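Local coordinates for uncharacterized protein Rv2866 (Mycobacterium tuberculosis, PDB 3G5O), which acts as the RNA-cleaving toxin of a RelBE-type toxin-antitoxin pair, cutting preferentially at the 3'-end of purine ribonucleotides until its cognate antitoxin neutralises it, at residues R21-A26 with V89-D94; E52-G57 with G66-R71. All coordinates share one frame; numbering follows the deposited sequence.

Contact 1: R21-A26 with V89-D94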
# COMPACT_ATOMS: atom_id res chain seq x y z
N ARG C 21 -1.82 21.24 15.33
CA ARG C 21 -3.26 21.44 15.37
C ARG C 21 -3.90 20.09 15.08
O ARG C 21 -3.33 19.28 14.33
CB ARG C 21 -3.71 22.41 14.26
CG ARG C 21 -3.02 23.77 14.19
CD ARG C 21 -3.63 24.78 15.11
NE ARG C 21 -5.05 25.09 14.87
CZ ARG C 21 -5.75 25.95 15.63
NH1 ARG C 21 -5.14 26.59 16.62
NH2 ARG C 21 -7.04 26.18 15.41
N PHE C 22 -5.09 19.85 15.63
CA PHE C 22 -5.83 18.61 15.38
C PHE C 22 -7.04 19.05 14.57
O PHE C 22 -7.70 20.05 14.92
CB PHE C 22 -6.35 17.98 16.70
CG PHE C 22 -5.32 17.17 17.48
CD1 PHE C 22 -5.42 15.78 17.54
CD2 PHE C 22 -4.31 17.80 18.19
CE1 PHE C 22 -4.49 15.02 18.25
CE2 PHE C 22 -3.37 17.06 18.90
CZ PHE C 22 -3.49 15.66 18.95
N THR C 23 -7.33 18.29 13.52
CA THR C 23 -8.59 18.44 12.78
C THR C 23 -9.71 17.86 13.65
O THR C 23 -9.46 17.15 14.64
CB THR C 23 -8.58 17.66 11.44
OG1 THR C 23 -8.28 16.27 11.69
CG2 THR C 23 -7.53 18.24 10.46
N THR C 24 -10.95 18.14 13.25
CA THR C 24 -12.15 17.49 13.82
C THR C 24 -12.08 16.00 13.73
O THR C 24 -12.46 15.29 14.67
CB THR C 24 -13.48 17.97 13.10
OG1 THR C 24 -13.58 19.38 13.26
CG2 THR C 24 -14.71 17.32 13.71
N THR C 25 -11.56 15.50 12.62
CA THR C 25 -11.46 14.02 12.42
C THR C 25 -10.54 13.43 13.46
O THR C 25 -10.84 12.38 14.05
CB THR C 25 -10.85 13.51 11.07
OG1 THR C 25 -9.74 14.31 10.69
CG2 THR C 25 -11.87 13.41 9.93
N ALA C 26 -9.41 14.08 13.69
CA ALA C 26 -8.42 13.59 14.66
C ALA C 26 -8.95 13.71 16.09
O ALA C 26 -8.70 12.86 16.92
CB ALA C 26 -7.13 14.37 14.52
N VAL C 89 -0.54 19.50 11.10
CA VAL C 89 -1.95 19.21 11.29
C VAL C 89 -2.19 17.72 11.31
O VAL C 89 -1.85 17.01 10.37
CB VAL C 89 -2.85 19.88 10.21
CG1 VAL C 89 -4.32 19.64 10.55
CG2 VAL C 89 -2.62 21.40 10.16
N ILE C 90 -2.73 17.24 12.44
CA ILE C 90 -3.01 15.83 12.66
C ILE C 90 -4.36 15.52 12.03
O ILE C 90 -5.36 16.14 12.40
CB ILE C 90 -3.14 15.52 14.17
CG1 ILE C 90 -1.98 16.15 14.96
CG2 ILE C 90 -3.25 13.99 14.42
CD1 ILE C 90 -0.64 15.61 14.53
N LEU C 91 -4.39 14.54 11.15
CA LEU C 91 -5.58 14.10 10.42
C LEU C 91 -6.25 12.95 11.14
O LEU C 91 -7.48 12.91 11.19
CB LEU C 91 -5.17 13.60 9.01
CG LEU C 91 -4.28 14.57 8.23
CD1 LEU C 91 -4.02 13.95 6.89
CD2 LEU C 91 -4.86 16.06 8.07
N ARG C 92 -5.45 12.04 11.70
CA ARG C 92 -5.96 10.83 12.34
C ARG C 92 -5.05 10.38 13.47
O ARG C 92 -3.82 10.60 13.46
CB ARG C 92 -6.06 9.65 11.34
CG ARG C 92 -6.99 9.85 10.09
CD ARG C 92 -8.49 9.88 10.48
NE ARG C 92 -8.89 8.73 11.32
CZ ARG C 92 -9.30 7.55 10.82
NH1 ARG C 92 -9.37 7.35 9.51
NH2 ARG C 92 -9.65 6.57 11.64
N VAL C 93 -5.66 9.69 14.43
CA VAL C 93 -4.91 9.01 15.51
C VAL C 93 -5.46 7.59 15.59
O VAL C 93 -6.70 7.36 15.56
CB VAL C 93 -5.10 9.72 16.88
CG1 VAL C 93 -4.27 9.00 17.97
CG2 VAL C 93 -4.66 11.17 16.78
N ASP C 94 -4.57 6.62 15.68
CA ASP C 94 -5.03 5.23 15.78
C ASP C 94 -4.20 4.49 16.85
O ASP C 94 -2.97 4.73 16.98
CB ASP C 94 -4.89 4.53 14.44
CG ASP C 94 -5.80 3.27 14.33
OD1 ASP C 94 -7.05 3.38 14.51
OD2 ASP C 94 -5.27 2.21 14.06
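The one parallel pairing in the mixed beta-sheet of this RelE-family toxin joins strand 19-23, an outermost strand of this chain, to strand 87-95, at the point where the former turns into helix 24-30. Two backbone bonds hold the ladder, both running nearly along the carbonyl axes: Ile90 N donates to Arg21 O at 2.8 Å, and Thr23 N donates to Ile90 O at 3.1 Å. On the helix-covered face of the sheet, Phe22 and Ile90 run alongside each other in the same direction. Ile90 CG1 sits squarely over the centre of the Phe22 ring, 4.1 Å from its centroid in a CH-pi contact, while Val93 CG2 meets the ring edge at CE1. Ala45 and Leu49 of helix 35-51 pack on this pair. On the other face, Thr23 CG2 presses against Val89 CG1 at 3.5 Å, the two side chains roughly perpendicular.

Thr23 occupies the N-cap of helix 24-30, its OG1 tucked between backbone N and carbonyl carbon (chi1 56°). Thr25 adopts the same kind of rotamer, and its OG1 donates to Leu91 O at 2.7 Å, using a lone pair of the carbonyl oxygen within the plane of its peptide. Leu91 and Arg92 form a classic bulge opposite Leu78. Phe22 and Thr23 also pair with an antiparallel strand of the Rv2865 antitoxin chain, which continues the sheet. The Thr25 hydroxyl thus ties the helix's first turn to the Leu91 carbonyl and can still accept. Thr23 OG1 lies 2.6 Å from Thr25 OG1 and 3.0 Å from Ile90 O, and its one proton can serve only one at a time.

Contact 2: E52-G57 with G66-R71; sequences EPLRVG and GTFSAR. With TRS (2-amino-2-hydroxymethyl-propane-1,3-diol), chain I.
Glu52, the first residue beyond helix 35-51 to leave helical backbone angles, accepts at its carbonyl O a bond from Val56 N at 3.1 Å that closes the following turn. Pro53 packs its ring on Ile81 and Val88 of the sheet. Leu54, with CG anti to its carbonyl carbon, extends CD2 obliquely to the Phe68 ring, reaching CE1 at 3.6 Å. Val56 places CG2 in the crowded position between backbone N and carbonyl carbon, from which it touches Ala70 CB at 4.0 Å; Phe44 of helix 35-51 packs on both residues. This is the crossing from that helix into strand 57-59, the outermost strand of the chain's sheet on this side, beside strand 68-72.

No direct hydrogen bond spans the two segments. Instead, a Tris molecule, probably from the crystallisation liquor, bridges them: its O2 donates to Val56 O at a very short 2.4 Å and accepts from Arg71 N at 2.8 Å, almost straight at 172°. Tris N donates to Ser69 O, and a water donates to both Val56 O and Arg71 O. Tris is also hydrogen-bonded to Glu53 of the Rv2865 antitoxin chain, while Ser69 OG is hydrogen-bonded to Glu57 and Trp61 of that chain. At Gly57 the backbones come close, CA lying 3.1 Å from Ser69 O and 3.9 Å from Ala70 CA, with no side chain holding them apart.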
# COMPACT_ATOMS: atom_id res chain seq x y z
N GLU C 52 10.16 17.84 16.20
CA GLU C 52 10.83 17.21 15.07
C GLU C 52 9.87 16.43 14.18
O GLU C 52 9.95 15.20 14.11
CB GLU C 52 12.01 16.32 15.54
CG GLU C 52 13.16 17.10 16.27
CD GLU C 52 14.05 18.00 15.33
OE1 GLU C 52 13.58 18.56 14.28
OE2 GLU C 52 15.25 18.17 15.66
N PRO C 53 8.97 17.15 13.48
CA PRO C 53 7.88 16.51 12.73
C PRO C 53 8.39 15.59 11.64
O PRO C 53 7.71 14.59 11.31
CB PRO C 53 7.12 17.68 12.10
CG PRO C 53 7.97 18.89 12.31
CD PRO C 53 8.91 18.63 13.41
N LEU C 54 9.56 15.90 11.07
CA LEU C 54 10.18 14.97 10.11
C LEU C 54 10.88 13.81 10.77
O LEU C 54 10.82 12.70 10.27
CB LEU C 54 11.14 15.66 9.10
CG LEU C 54 10.44 16.55 8.04
CD1 LEU C 54 11.44 17.48 7.34
CD2 LEU C 54 9.60 15.74 7.01
N ARG C 55 11.55 14.01 11.89
CA ARG C 55 12.35 12.89 12.40
C ARG C 55 11.51 11.80 13.07
O ARG C 55 11.89 10.64 13.06
CB ARG C 55 13.51 13.37 13.31
CG ARG C 55 14.52 14.34 12.62
CD ARG C 55 15.85 13.67 12.12
NE ARG C 55 16.43 14.34 10.93
CZ ARG C 55 17.71 14.27 10.53
NH1 ARG C 55 18.62 13.58 11.22
NH2 ARG C 55 18.11 14.91 9.42
N VAL C 56 10.35 12.16 13.61
CA VAL C 56 9.59 11.15 14.36
C VAL C 56 8.67 10.31 13.46
O VAL C 56 8.10 9.34 13.91
CB VAL C 56 8.75 11.78 15.48
CG1 VAL C 56 9.66 12.50 16.46
CG2 VAL C 56 7.68 12.75 14.90
N GLY C 57 8.49 10.72 12.20
CA GLY C 57 7.58 9.97 11.35
C GLY C 57 8.23 9.64 10.02
O GLY C 57 9.38 10.01 9.80
N GLY C 66 2.05 12.76 0.56
CA GLY C 66 1.72 14.07 1.15
C GLY C 66 1.42 14.01 2.66
O GLY C 66 1.36 15.06 3.32
N THR C 67 1.26 12.79 3.20
CA THR C 67 0.96 12.59 4.62
C THR C 67 2.14 11.88 5.26
O THR C 67 3.02 11.34 4.55
CB THR C 67 -0.37 11.78 4.87
OG1 THR C 67 -0.25 10.46 4.35
CG2 THR C 67 -1.62 12.48 4.24
N PHE C 68 2.20 11.94 6.59
CA PHE C 68 3.27 11.29 7.35
C PHE C 68 2.63 10.47 8.45
O PHE C 68 1.54 10.83 8.93
CB PHE C 68 4.18 12.34 8.01
CG PHE C 68 4.96 13.15 7.02
CD1 PHE C 68 6.30 12.85 6.75
CD2 PHE C 68 4.36 14.22 6.35
CE1 PHE C 68 7.03 13.60 5.80
CE2 PHE C 68 5.09 14.97 5.39
CZ PHE C 68 6.41 14.66 5.13
N SER C 69 3.33 9.43 8.88
CA SER C 69 2.87 8.60 9.98
C SER C 69 3.94 8.55 11.05
O SER C 69 5.10 8.20 10.77
CB SER C 69 2.61 7.19 9.46
OG SER C 69 2.13 6.36 10.51
N ALA C 70 3.59 8.87 12.29
CA ALA C 70 4.55 8.72 13.37
C ALA C 70 4.00 7.68 14.35
O ALA C 70 2.84 7.75 14.73
CB ALA C 70 4.79 10.06 14.10
N ARG C 71 4.83 6.74 14.77
CA ARG C 71 4.41 5.68 15.70
C ARG C 71 5.19 5.83 16.99
O ARG C 71 6.44 6.04 16.95
CB ARG C 71 4.71 4.29 15.09
CG ARG C 71 4.31 3.13 16.01
CD ARG C 71 4.64 1.74 15.39
NE ARG C 71 6.07 1.49 15.43
CZ ARG C 71 6.75 1.09 16.51
NH1 ARG C 71 6.12 0.86 17.67
NH2 ARG C 71 8.08 0.91 16.44
C TRS I . 7.97 5.35 12.19
C1 TRS I . 9.11 6.03 11.41
C2 TRS I . 8.05 5.73 13.66
C3 TRS I . 8.06 3.84 11.99
N TRS I . 6.65 5.76 11.68
O1 TRS I . 9.86 6.99 12.11
O2 TRS I . 7.45 6.99 13.78
O3 TRS I . 8.92 3.61 10.89
O HOH W 1 7.89 8.27 16.36

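In the fold
Both contacts belong to one sheet and lie on opposite sides of the chain's centre, about 13 Å apart between centres, each involving one of its two outermost strands. Contact 1 is buried and bonded directly through the backbone and the Thr25 hydroxyl; contact 2 is only partly buried, depends on apolar touches, and has its polar backbone atoms bridged by Tris and water. Helix 35-51 covers side chains of both, Phe22, Ile90 and Val93 in the first and Val56 and Ala70 in the second. They meet where Leu91 CD1 packs against Thr67 CG2 at 3.9 Å. The antitoxin chain reaches many residues of contact 1 but Ser69 alone in contact 2.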